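Local coordinates for post-proline cleaving enzyme (Rickettsia typhi, PDB 4HVT), which probably cleaves peptides on the carboxyl side of proline, as a serine peptidase of the prolyl oligopeptidase family, at residues K195-F200 against L218-R223; R143-M148 against T188-I193; Q51-Y56 against L698-A703. All blocks are in the same frame, centred on the assembly; numbering follows the deposited sequence. Where two conformers were deposited one is given.

Contact 1 (K195-F200 against L218-R223)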
loop_
_atom_site.group_PDB
_atom_site.type_symbol
_atom_site.label_atom_id
_atom_site.label_comp_id
_atom_site.label_asym_id
_atom_site.label_seq_id
_atom_site.Cartn_x
_atom_site.Cartn_y
_atom_site.Cartn_z
ATOM N N LYS A 195 0.540 16.712 -25.881
ATOM C CA LYS A 195 -0.821 16.295 -26.119
ATOM C C LYS A 195 -0.949 15.111 -27.085
ATOM O O LYS A 195 -2.015 14.452 -27.110
ATOM C CB LYS A 195 -1.672 17.451 -26.616
ATOM C CG LYS A 195 -1.296 17.955 -27.980
ATOM C CD LYS A 195 -2.139 19.189 -28.293
ATOM C CE LYS A 195 -1.774 19.729 -29.637
ATOM N NZ LYS A 195 -1.905 18.808 -30.800
ATOM N N ASP A 196 0.136 14.811 -27.794
ATOM C CA ASP A 196 0.176 13.755 -28.810
ATOM C C ASP A 196 1.260 12.707 -28.599
ATOM O O ASP A 196 1.564 11.936 -29.532
ATOM C CB ASP A 196 0.328 14.348 -30.221
ATOM C CG ASP A 196 -0.826 15.282 -30.586
ATOM O OD1 ASP A 196 -1.988 14.905 -30.345
ATOM O OD2 ASP A 196 -0.565 16.400 -31.142
ATOM N N THR A 197 1.792 12.596 -27.371
ATOM C CA THR A 197 2.902 11.699 -27.138
ATOM C C THR A 197 2.904 11.227 -25.704
ATOM O O THR A 197 2.668 12.031 -24.779
ATOM C CB THR A 197 4.233 12.439 -27.379
ATOM O OG1 THR A 197 4.163 13.158 -28.614
ATOM C CG2 THR A 197 5.384 11.458 -27.453
ATOM N N ILE A 198 3.053 9.933 -25.511
ATOM C CA ILE A 198 3.215 9.383 -24.153
ATOM C C ILE A 198 4.480 8.534 -24.048
ATOM O O ILE A 198 5.043 8.055 -25.063
ATOM C CB ILE A 198 1.956 8.548 -23.705
ATOM C CG1 ILE A 198 1.790 7.285 -24.565
ATOM C CG2 ILE A 198 0.698 9.411 -23.803
ATOM C CD1 ILE A 198 0.804 6.238 -24.057
ATOM N N ILE A 199 4.927 8.338 -22.820
ATOM C CA ILE A 199 5.965 7.369 -22.539
ATOM C C ILE A 199 5.412 6.361 -21.521
ATOM O O ILE A 199 4.659 6.691 -20.620
ATOM C CB ILE A 199 7.252 8.088 -22.043
ATOM C CG1 ILE A 199 8.366 7.092 -21.818
ATOM C CG2 ILE A 199 7.033 8.893 -20.766
ATOM C CD1 ILE A 199 9.684 7.783 -21.536
ATOM N N PHE A 200 5.787 5.102 -21.635
ATOM C CA PHE A 200 5.281 4.095 -20.703
ATOM C C PHE A 200 6.134 2.837 -20.691
ATOM O O PHE A 200 6.865 2.579 -21.648
ATOM C CB PHE A 200 3.792 3.798 -20.916
ATOM C CG PHE A 200 3.391 3.146 -22.201
ATOM C CD1 PHE A 200 3.657 3.699 -23.468
ATOM C CD2 PHE A 200 2.578 2.003 -22.164
ATOM C CE1 PHE A 200 3.227 3.081 -24.659
ATOM C CE2 PHE A 200 2.078 1.438 -23.335
ATOM C CZ PHE A 200 2.435 1.929 -24.579
ATOM N N LEU A 218 10.999 0.932 -21.614
ATOM C CA LEU A 218 10.185 2.115 -21.795
ATOM C C LEU A 218 10.103 2.400 -23.256
ATOM O O LEU A 218 11.128 2.294 -23.962
ATOM C CB LEU A 218 10.858 3.311 -21.101
ATOM C CG LEU A 218 10.927 3.255 -19.555
ATOM C CD1 LEU A 218 11.692 4.455 -18.971
ATOM C CD2 LEU A 218 9.531 3.166 -18.967
ATOM N N TYR A 219 8.908 2.725 -23.700
ATOM C CA TYR A 219 8.582 3.116 -25.075
ATOM C C TYR A 219 7.952 4.510 -25.097
ATOM O O TYR A 219 7.196 4.920 -24.172
ATOM C CB TYR A 219 7.590 2.151 -25.690
ATOM C CG TYR A 219 8.155 0.805 -26.141
ATOM C CD1 TYR A 219 8.408 -0.265 -25.230
ATOM C CD2 TYR A 219 8.437 0.577 -27.460
ATOM C CE1 TYR A 219 8.901 -1.465 -25.661
ATOM C CE2 TYR A 219 8.955 -0.666 -27.906
ATOM C CZ TYR A 219 9.185 -1.670 -27.034
ATOM O OH TYR A 219 9.690 -2.877 -27.549
ATOM N N ILE A 220 8.259 5.235 -26.173
ATOM C CA ILE A 220 7.592 6.507 -26.472
ATOM C C ILE A 220 6.667 6.271 -27.678
ATOM O O ILE A 220 7.037 5.603 -28.660
ATOM C CB ILE A 220 8.632 7.650 -26.687
ATOM C CG1 ILE A 220 7.988 9.005 -26.827
ATOM C CG2 ILE A 220 9.517 7.356 -27.868
ATOM C CD1 ILE A 220 8.987 10.179 -26.694
ATOM N N TRP A 221 5.465 6.847 -27.628
ATOM C CA TRP A 221 4.411 6.518 -28.583
ATOM C C TRP A 221 3.667 7.776 -28.984
ATOM O O TRP A 221 3.192 8.551 -28.104
ATOM C CB TRP A 221 3.471 5.483 -27.974
ATOM C CG TRP A 221 2.515 4.827 -28.934
ATOM C CD1 TRP A 221 2.652 4.691 -30.291
ATOM C CD2 TRP A 221 1.324 4.117 -28.575
ATOM N NE1 TRP A 221 1.573 4.035 -30.802
ATOM C CE2 TRP A 221 0.739 3.670 -29.766
ATOM C CE3 TRP A 221 0.686 3.857 -27.369
ATOM C CZ2 TRP A 221 -0.443 2.910 -29.788
ATOM C CZ3 TRP A 221 -0.533 3.156 -27.396
ATOM C CH2 TRP A 221 -1.070 2.702 -28.609
ATOM N N LYS A 222 3.559 7.977 -30.295
ATOM C CA LYS A 222 2.956 9.130 -30.948
ATOM C C LYS A 222 1.548 8.834 -31.397
ATOM O O LYS A 222 1.221 7.738 -31.895
ATOM C CB LYS A 222 3.795 9.547 -32.187
ATOM C CG LYS A 222 5.219 9.988 -31.898
ATOM C CD LYS A 222 6.048 10.079 -33.201
ATOM C CE LYS A 222 5.556 11.106 -34.183
ATOM N NZ LYS A 222 5.711 12.415 -33.517
ATOM N N ARG A 223 0.707 9.827 -31.222
ATOM C CA ARG A 223 -0.670 9.768 -31.656
ATOM C C ARG A 223 -0.752 9.462 -33.133
ATOM O O ARG A 223 0.037 9.984 -33.947
ATOM C CB ARG A 223 -1.439 11.063 -31.305
ATOM C CG ARG A 223 -2.913 10.971 -31.579
ATOM C CD ARG A 223 -3.692 12.223 -31.155
ATOM N NE ARG A 223 -3.543 12.585 -29.757
ATOM C CZ ARG A 223 -4.150 11.981 -28.744
ATOM N NH1 ARG A 223 -4.993 10.973 -28.957
ATOM N NH2 ARG A 223 -3.913 12.394 -27.523
HETATM O O HOH W 1 3.458 12.966 -31.456
HETATM O O HOH W 2 6.581 13.004 -30.405
#
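Ile198 pairs with Trp221, and Phe200 with Tyr219, as the hydrogen-bonded pairs of an antiparallel ladder between strands 197-200 and 217-222, the two inner strands of a four-stranded beta-propeller blade. Two N-H...O=C bonds close each pair, that from Ile198 N to Trp221 O measuring 2.9 Å, so the amides and carbonyls of these four residues are satisfied within the ladder. The intervening pair, Ile199 and Ile220, forms its backbone bonds outward, with Thr191 and Lys231 of the flanking strands. On the face carrying Ile198, Phe200 and Trp221, the two aromatic rings meet rim to rim, Phe200 CE1 lying 3.8 Å from Trp221 CE3, while the indole NE1 is bonded to Glu225 O.

Where the ladder ends, Arg223 N reaches Asp196 O at 2.8 Å, and this carbonyl also accepts from water 1, which in turn takes a bond from Lys222 NZ. Water 2 donates to Thr197 OG1, whose protein partner is Asn194 OD1. Asp196 has a cation for each carboxylate oxygen: Lys195 NZ is 2.8 Å from OD2, and Arg223 NE donates to the anti lone pair of Asp196 OD1, 2.9 Å away, with carboxylate and guanidinium planes 80° apart. Arg223 bends at chi3 (-57°), placing NE beside that oxygen. Lys195 O lies in the Arg223 guanidinium plane, 2.8 Å from NH2 (also salt-bridged to Glu160), with an N-H...O angle of 175°.

Contact 2 (R143-M148 against T188-I193)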
loop_
_atom_site.group_PDB
_atom_site.type_symbol
_atom_site.label_atom_id
_atom_site.label_comp_id
_atom_site.label_asym_id
_atom_site.label_seq_id
_atom_site.Cartn_x
_atom_site.Cartn_y
_atom_site.Cartn_z
ATOM N N ARG A 143 -8.042 15.808 -21.564
ATOM C CA ARG A 143 -7.643 14.432 -21.884
ATOM C C ARG A 143 -7.054 13.773 -20.654
ATOM O O ARG A 143 -6.207 14.352 -19.981
ATOM C CB ARG A 143 -6.637 14.377 -23.082
ATOM C CG ARG A 143 -7.231 14.667 -24.442
ATOM C CD ARG A 143 -8.275 13.644 -24.847
ATOM N NE ARG A 143 -8.969 14.045 -26.065
ATOM C CZ ARG A 143 -8.587 13.791 -27.313
ATOM N NH1 ARG A 143 -7.487 13.124 -27.576
ATOM N NH2 ARG A 143 -9.316 14.256 -28.317
ATOM N N TYR A 144 -7.507 12.541 -20.377
ATOM C CA TYR A 144 -7.027 11.716 -19.285
ATOM C C TYR A 144 -6.630 10.363 -19.822
ATOM O O TYR A 144 -7.223 9.897 -20.775
ATOM C CB TYR A 144 -8.131 11.492 -18.230
ATOM C CG TYR A 144 -8.445 12.688 -17.372
ATOM C CD1 TYR A 144 -9.269 13.700 -17.852
ATOM C CD2 TYR A 144 -7.922 12.815 -16.088
ATOM C CE1 TYR A 144 -9.582 14.797 -17.070
ATOM C CE2 TYR A 144 -8.248 13.907 -15.293
ATOM C CZ TYR A 144 -9.068 14.888 -15.782
ATOM O OH TYR A 144 -9.334 15.976 -14.973
ATOM N N LEU A 145 -5.597 9.755 -19.257
ATOM C CA LEU A 145 -5.328 8.330 -19.478
ATOM C C LEU A 145 -5.885 7.606 -18.271
ATOM O O LEU A 145 -5.467 7.881 -17.154
ATOM C CB LEU A 145 -3.820 8.086 -19.616
ATOM C CG LEU A 145 -3.264 8.833 -20.809
ATOM C CD1 LEU A 145 -1.748 8.953 -20.667
ATOM C CD2 LEU A 145 -3.650 8.229 -22.153
ATOM N N ILE A 146 -6.860 6.732 -18.484
ATOM C CA ILE A 146 -7.495 6.014 -17.394
ATOM C C ILE A 146 -6.839 4.661 -17.245
ATOM O O ILE A 146 -6.971 3.853 -18.140
ATOM C CB ILE A 146 -9.029 5.814 -17.606
ATOM C CG1 ILE A 146 -9.729 7.098 -18.083
ATOM C CG2 ILE A 146 -9.665 5.224 -16.365
ATOM C CD1 ILE A 146 -9.708 8.235 -17.113
ATOM N N SER A 147 -6.160 4.421 -16.117
ATOM C CA SER A 147 -5.580 3.112 -15.800
ATOM C C SER A 147 -6.611 2.144 -15.264
ATOM O O SER A 147 -7.486 2.523 -14.467
ATOM C CB SER A 147 -4.455 3.246 -14.797
ATOM O OG SER A 147 -3.342 3.922 -15.380
ATOM N N MET A 148 -6.500 0.906 -15.719
ATOM C CA MET A 148 -7.479 -0.151 -15.456
ATOM C C MET A 148 -6.793 -1.507 -15.390
ATOM O O MET A 148 -5.729 -1.722 -15.986
ATOM C CB MET A 148 -8.550 -0.201 -16.550
ATOM C CG MET A 148 -9.423 1.021 -16.598
ATOM S SD MET A 148 -10.536 0.944 -18.030
ATOM C CE MET A 148 -9.527 1.349 -19.343
ATOM N N THR A 188 2.122 -1.232 -15.459
ATOM C CA THR A 188 2.275 -0.369 -16.656
ATOM C C THR A 188 1.428 0.842 -16.425
ATOM O O THR A 188 0.206 0.729 -16.281
ATOM C CB THR A 188 1.817 -1.071 -17.924
ATOM O OG1 THR A 188 2.756 -2.119 -18.255
ATOM C CG2 THR A 188 1.790 -0.055 -19.064
ATOM N N TYR A 189 2.083 1.991 -16.324
ATOM C CA TYR A 189 1.440 3.281 -16.204
ATOM C C TYR A 189 2.032 4.267 -17.212
ATOM O O TYR A 189 3.279 4.288 -17.425
ATOM C CB TYR A 189 1.678 3.892 -14.815
ATOM C CG TYR A 189 0.977 3.264 -13.662
ATOM C CD1 TYR A 189 -0.381 3.450 -13.446
ATOM C CD2 TYR A 189 1.700 2.564 -12.722
ATOM C CE1 TYR A 189 -1.007 2.880 -12.309
ATOM C CE2 TYR A 189 1.099 2.001 -11.611
ATOM C CZ TYR A 189 -0.235 2.163 -11.408
ATOM O OH TYR A 189 -0.768 1.563 -10.289
ATOM N N PRO A 190 1.169 5.076 -17.843
ATOM C CA PRO A 190 1.687 6.039 -18.846
ATOM C C PRO A 190 1.880 7.430 -18.274
ATOM O O PRO A 190 1.181 7.831 -17.320
ATOM C CB PRO A 190 0.585 6.069 -19.887
ATOM C CG PRO A 190 -0.687 5.871 -19.048
ATOM C CD PRO A 190 -0.276 4.891 -17.977
ATOM N N THR A 191 2.810 8.160 -18.906
ATOM C CA THR A 191 3.132 9.529 -18.603
ATOM C C THR A 191 2.983 10.358 -19.890
ATOM O O THR A 191 3.484 10.012 -20.919
ATOM C CB THR A 191 4.555 9.647 -18.032
ATOM O OG1 THR A 191 4.586 8.970 -16.769
ATOM C CG2 THR A 191 4.964 11.129 -17.809
ATOM N N TRP A 192 2.226 11.471 -19.797
ATOM C CA TRP A 192 2.133 12.354 -20.950
ATOM C C TRP A 192 3.466 13.099 -21.223
ATOM O O TRP A 192 4.102 13.588 -20.281
ATOM C CB TRP A 192 1.041 13.400 -20.761
ATOM C CG TRP A 192 -0.347 12.923 -20.737
ATOM C CD1 TRP A 192 -1.057 12.591 -19.632
ATOM C CD2 TRP A 192 -1.223 12.726 -21.844
ATOM N NE1 TRP A 192 -2.329 12.255 -19.952
ATOM C CE2 TRP A 192 -2.455 12.278 -21.318
ATOM C CE3 TRP A 192 -1.092 12.836 -23.227
ATOM C CZ2 TRP A 192 -3.534 11.993 -22.107
ATOM C CZ3 TRP A 192 -2.187 12.548 -24.018
ATOM C CH2 TRP A 192 -3.405 12.152 -23.437
ATOM N N ILE A 193 3.877 13.188 -22.489
ATOM C CA ILE A 193 5.047 13.965 -22.974
ATOM C C ILE A 193 4.466 15.324 -23.497
ATOM O O ILE A 193 4.966 16.467 -23.187
ATOM C CB ILE A 193 5.830 13.135 -24.079
ATOM C CG1 ILE A 193 6.559 11.880 -23.542
ATOM C CG2 ILE A 193 6.882 13.928 -24.839
ATOM C CD1 ILE A 193 7.488 12.105 -22.367
HETATM O O HOH W 3 -2.081 2.015 -16.764
#
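Leu145 packs against Trp192 and Pro190 at once and carries the apolar part of the contact. Leu145 CD1 sits over one face of the Trp192 indole, 3.6 Å from the centroid of the five-membered ring and 22° off the normal, a CH-pi contact. Leu145 CG, anti to the carbonyl carbon (chi1 -62°), comes to 3.4 Å from Trp192 CZ2 on the six-membered ring, while Leu145 CD1 also touches Pro190 CG at 3.6 Å. Farther along the indole, Arg143 CB approaches Trp192 CH2 obliquely at 3.9 Å, the guanidinium leading away to salt bridges with Asp162 and Glu160.

The segments belong to neighbouring blades of the beta-propeller: strand 143-150 lies inside one antiparallel sheet, and strand 190-192 is an outermost strand of the next. Their local axes run nearly antiparallel but no closer than 8.7 Å, and side chains fill the interval without a direct hydrogen bond.

Polar links are indirect. Ser147 OG donates to water 3 at 2.7 Å, and the water donates onward to Thr188 O. Ser147 OG also lies at the edge of the Tyr189 ring, 3.6 Å from CD1. Trp192 NE1 bonds to Ser135 O, limiting rotation of the indole.

Contact 3 (Q51-Y56 against L698-A703); sequences QAMQEY and LYTFFA
Tyr56 and Thr700 bring their CA atoms to 5.4 Å where a type I beta turn, Met53 to Tyr56, closed by a 3.1 Å bond from Tyr56 N to Met53 O, lies against one side of helix 688-706.

Thr700 carries most of the contact on the helix side. Thr700 CG2, anti to the backbone N, packs 3.9 Å from Tyr56 CB and 4.0 Å from Met53 SD. Met53 reaches it with a side chain extended beyond CG. The same methyl lies in the plane of the Tyr56 ring, at its edge, and Thr700 OG1 approaches Tyr56 CD1 obliquely at 3.5 Å. OG1 is hydrogen-bonded to Ile696 O, one turn earlier in the helix, which satisfies the hydroxyl within its own helix although it faces the tyrosine.

Tyr56 is covered from within its own segment as well: Gln51 CG lies 3.4 Å above one face of the Tyr56 ring, toward the rim. One helical turn after Thr700, Ala703 CB meets Glu55 CG at 4.1 Å; the glutamate bends at its second torsion (83°), which turns CD aside. No hydrogen bond joins the two segments, and the contact is made by van der Waals packing. Ile59 of helix 56-67, which follows the turn, continues the packing onto Thr700 and Ala703.

Leu698 and Phe702 of the same helix pack on strand 585-589 of the central mixed sheet, so the helix is sandwiched between that sheet and the N-terminal segment. This is the layout of prolyl oligopeptidases, in which the N-terminal helices before the propeller fold onto the alpha/beta-hydrolase domain.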
loop_
_atom_site.group_PDB
_atom_site.type_symbol
_atom_site.label_atom_id
_atom_site.label_comp_id
_atom_site.label_asym_id
_atom_site.label_seq_id
_atom_site.Cartn_x
_atom_site.Cartn_y
_atom_site.Cartn_z
ATOM N N GLN A 51 -20.745 -19.578 7.734
ATOM C CA GLN A 51 -22.133 -19.202 7.615
ATOM C C GLN A 51 -23.009 -19.922 8.666
ATOM O O GLN A 51 -24.124 -19.460 8.971
ATOM C CB GLN A 51 -22.618 -19.496 6.192
ATOM C CG GLN A 51 -22.241 -18.406 5.207
ATOM C CD GLN A 51 -22.291 -18.867 3.784
ATOM O OE1 GLN A 51 -23.021 -19.816 3.447
ATOM N NE2 GLN A 51 -21.514 -18.200 2.919
ATOM N N ALA A 52 -22.506 -21.015 9.237
ATOM C CA ALA A 52 -23.265 -21.758 10.291
ATOM C C ALA A 52 -22.967 -21.298 11.734
ATOM O O ALA A 52 -23.580 -21.770 12.682
ATOM C CB ALA A 52 -22.982 -23.234 10.156
ATOM N N MET A 53 -21.974 -20.449 11.911
ATOM C CA MET A 53 -21.617 -19.921 13.227
ATOM C C MET A 53 -22.681 -18.934 13.637
ATOM O O MET A 53 -23.194 -18.200 12.811
ATOM C CB MET A 53 -20.241 -19.238 13.160
ATOM C CG MET A 53 -19.135 -20.258 12.908
ATOM S SD MET A 53 -17.509 -19.501 12.688
ATOM C CE MET A 53 -16.440 -20.924 12.438
ATOM N N GLN A 54 -23.007 -18.934 14.920
ATOM C CA GLN A 54 -24.047 -18.071 15.442
ATOM C C GLN A 54 -23.757 -16.612 15.135
ATOM O O GLN A 54 -24.682 -15.807 14.957
ATOM C CB GLN A 54 -24.265 -18.289 16.977
ATOM N N GLU A 55 -22.466 -16.255 15.032
ATOM C CA GLU A 55 -22.096 -14.842 14.901
ATOM C C GLU A 55 -22.256 -14.309 13.483
ATOM O O GLU A 55 -22.231 -13.103 13.286
ATOM C CB GLU A 55 -20.659 -14.621 15.369
ATOM C CG GLU A 55 -20.400 -14.886 16.851
ATOM C CD GLU A 55 -20.148 -16.348 17.216
ATOM O OE1 GLU A 55 -20.104 -17.219 16.357
ATOM O OE2 GLU A 55 -20.109 -16.649 18.434
ATOM N N TYR A 56 -22.405 -15.192 12.499
ATOM C CA TYR A 56 -22.349 -14.784 11.080
ATOM C C TYR A 56 -23.427 -13.745 10.684
ATOM O O TYR A 56 -23.119 -12.702 10.047
ATOM C CB TYR A 56 -22.459 -16.011 10.184
ATOM C CG TYR A 56 -22.353 -15.709 8.735
ATOM C CD1 TYR A 56 -21.107 -15.652 8.131
ATOM C CD2 TYR A 56 -23.482 -15.434 7.953
ATOM C CE1 TYR A 56 -20.972 -15.348 6.800
ATOM C CE2 TYR A 56 -23.336 -15.124 6.593
ATOM C CZ TYR A 56 -22.084 -15.074 6.045
ATOM O OH TYR A 56 -21.882 -14.805 4.704
ATOM N N LEU A 698 -13.906 -13.036 7.550
ATOM C CA LEU A 698 -12.806 -12.824 8.475
ATOM C C LEU A 698 -13.268 -12.490 9.899
ATOM O O LEU A 698 -12.739 -13.039 10.879
ATOM C CB LEU A 698 -11.868 -11.730 7.921
ATOM C CG LEU A 698 -10.564 -11.601 8.717
ATOM C CD1 LEU A 698 -9.345 -11.436 7.858
ATOM C CD2 LEU A 698 -10.756 -10.459 9.692
ATOM N N TYR A 699 -14.218 -11.571 9.988
ATOM C CA TYR A 699 -14.726 -11.123 11.307
ATOM C C TYR A 699 -15.636 -12.169 11.956
ATOM O O TYR A 699 -15.634 -12.269 13.165
ATOM C CB TYR A 699 -15.311 -9.701 11.280
ATOM C CG TYR A 699 -14.213 -8.696 11.350
ATOM C CD1 TYR A 699 -13.566 -8.425 12.553
ATOM C CD2 TYR A 699 -13.817 -8.019 10.235
ATOM C CE1 TYR A 699 -12.533 -7.521 12.613
ATOM C CE2 TYR A 699 -12.783 -7.122 10.284
ATOM C CZ TYR A 699 -12.147 -6.873 11.463
ATOM O OH TYR A 699 -11.113 -5.965 11.504
ATOM N N THR A 700 -16.297 -13.007 11.162
ATOM C CA THR A 700 -17.067 -14.102 11.720
ATOM C C THR A 700 -16.074 -15.076 12.344
ATOM O O THR A 700 -16.277 -15.502 13.483
ATOM C CB THR A 700 -17.985 -14.755 10.671
ATOM O OG1 THR A 700 -18.902 -13.772 10.160
ATOM C CG2 THR A 700 -18.763 -15.929 11.298
ATOM N N PHE A 701 -14.980 -15.360 11.626
ATOM C CA PHE A 701 -13.947 -16.282 12.111
ATOM C C PHE A 701 -13.427 -15.821 13.501
ATOM O O PHE A 701 -13.309 -16.609 14.430
ATOM C CB PHE A 701 -12.804 -16.430 11.062
ATOM C CG PHE A 701 -11.548 -17.023 11.610
ATOM C CD1 PHE A 701 -11.435 -18.405 11.822
ATOM C CD2 PHE A 701 -10.483 -16.230 11.927
ATOM C CE1 PHE A 701 -10.252 -18.929 12.311
ATOM C CE2 PHE A 701 -9.322 -16.751 12.449
ATOM C CZ PHE A 701 -9.217 -18.100 12.652
ATOM N N PHE A 702 -13.086 -14.553 13.634
ATOM C CA PHE A 702 -12.471 -14.072 14.865
ATOM C C PHE A 702 -13.477 -13.971 15.953
ATOM O O PHE A 702 -13.171 -14.254 17.107
ATOM C CB PHE A 702 -11.772 -12.725 14.632
ATOM C CG PHE A 702 -10.369 -12.872 14.094
ATOM C CD1 PHE A 702 -9.417 -13.523 14.848
ATOM C CD2 PHE A 702 -9.983 -12.236 12.890
ATOM C CE1 PHE A 702 -8.107 -13.651 14.410
ATOM C CE2 PHE A 702 -8.687 -12.350 12.458
ATOM C CZ PHE A 702 -7.750 -13.071 13.216
ATOM N N ALA A 703 -14.684 -13.536 15.603
ATOM C CA ALA A 703 -15.724 -13.353 16.618
ATOM C C ALA A 703 -16.050 -14.713 17.215
ATOM O O ALA A 703 -16.207 -14.855 18.454
ATOM C CB ALA A 703 -16.950 -12.750 16.011
#

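Contacts 1 and 2 are neighbours in the beta-propeller, their centres about 10 Å apart. Contact 2 closes before contact 1 opens along the chain; strands 190-192 and 197-200 follow each other and lie side by side in one sheet, joined by a probable hydrogen bond from Ile199 N to Thr191 O (2.9 Å). Contact 1 builds the inside of a blade, while contact 2 packs that blade on the preceding one. Contact 3 joins the N-terminal helical region to the alpha/beta-hydrolase domain, its centre about 51 Å from that of contact 1 and about 42 Å from that of contact 2. Its segments, near the two chain ends, enclose both others in sequence: the propeller is inserted between portions that meet there.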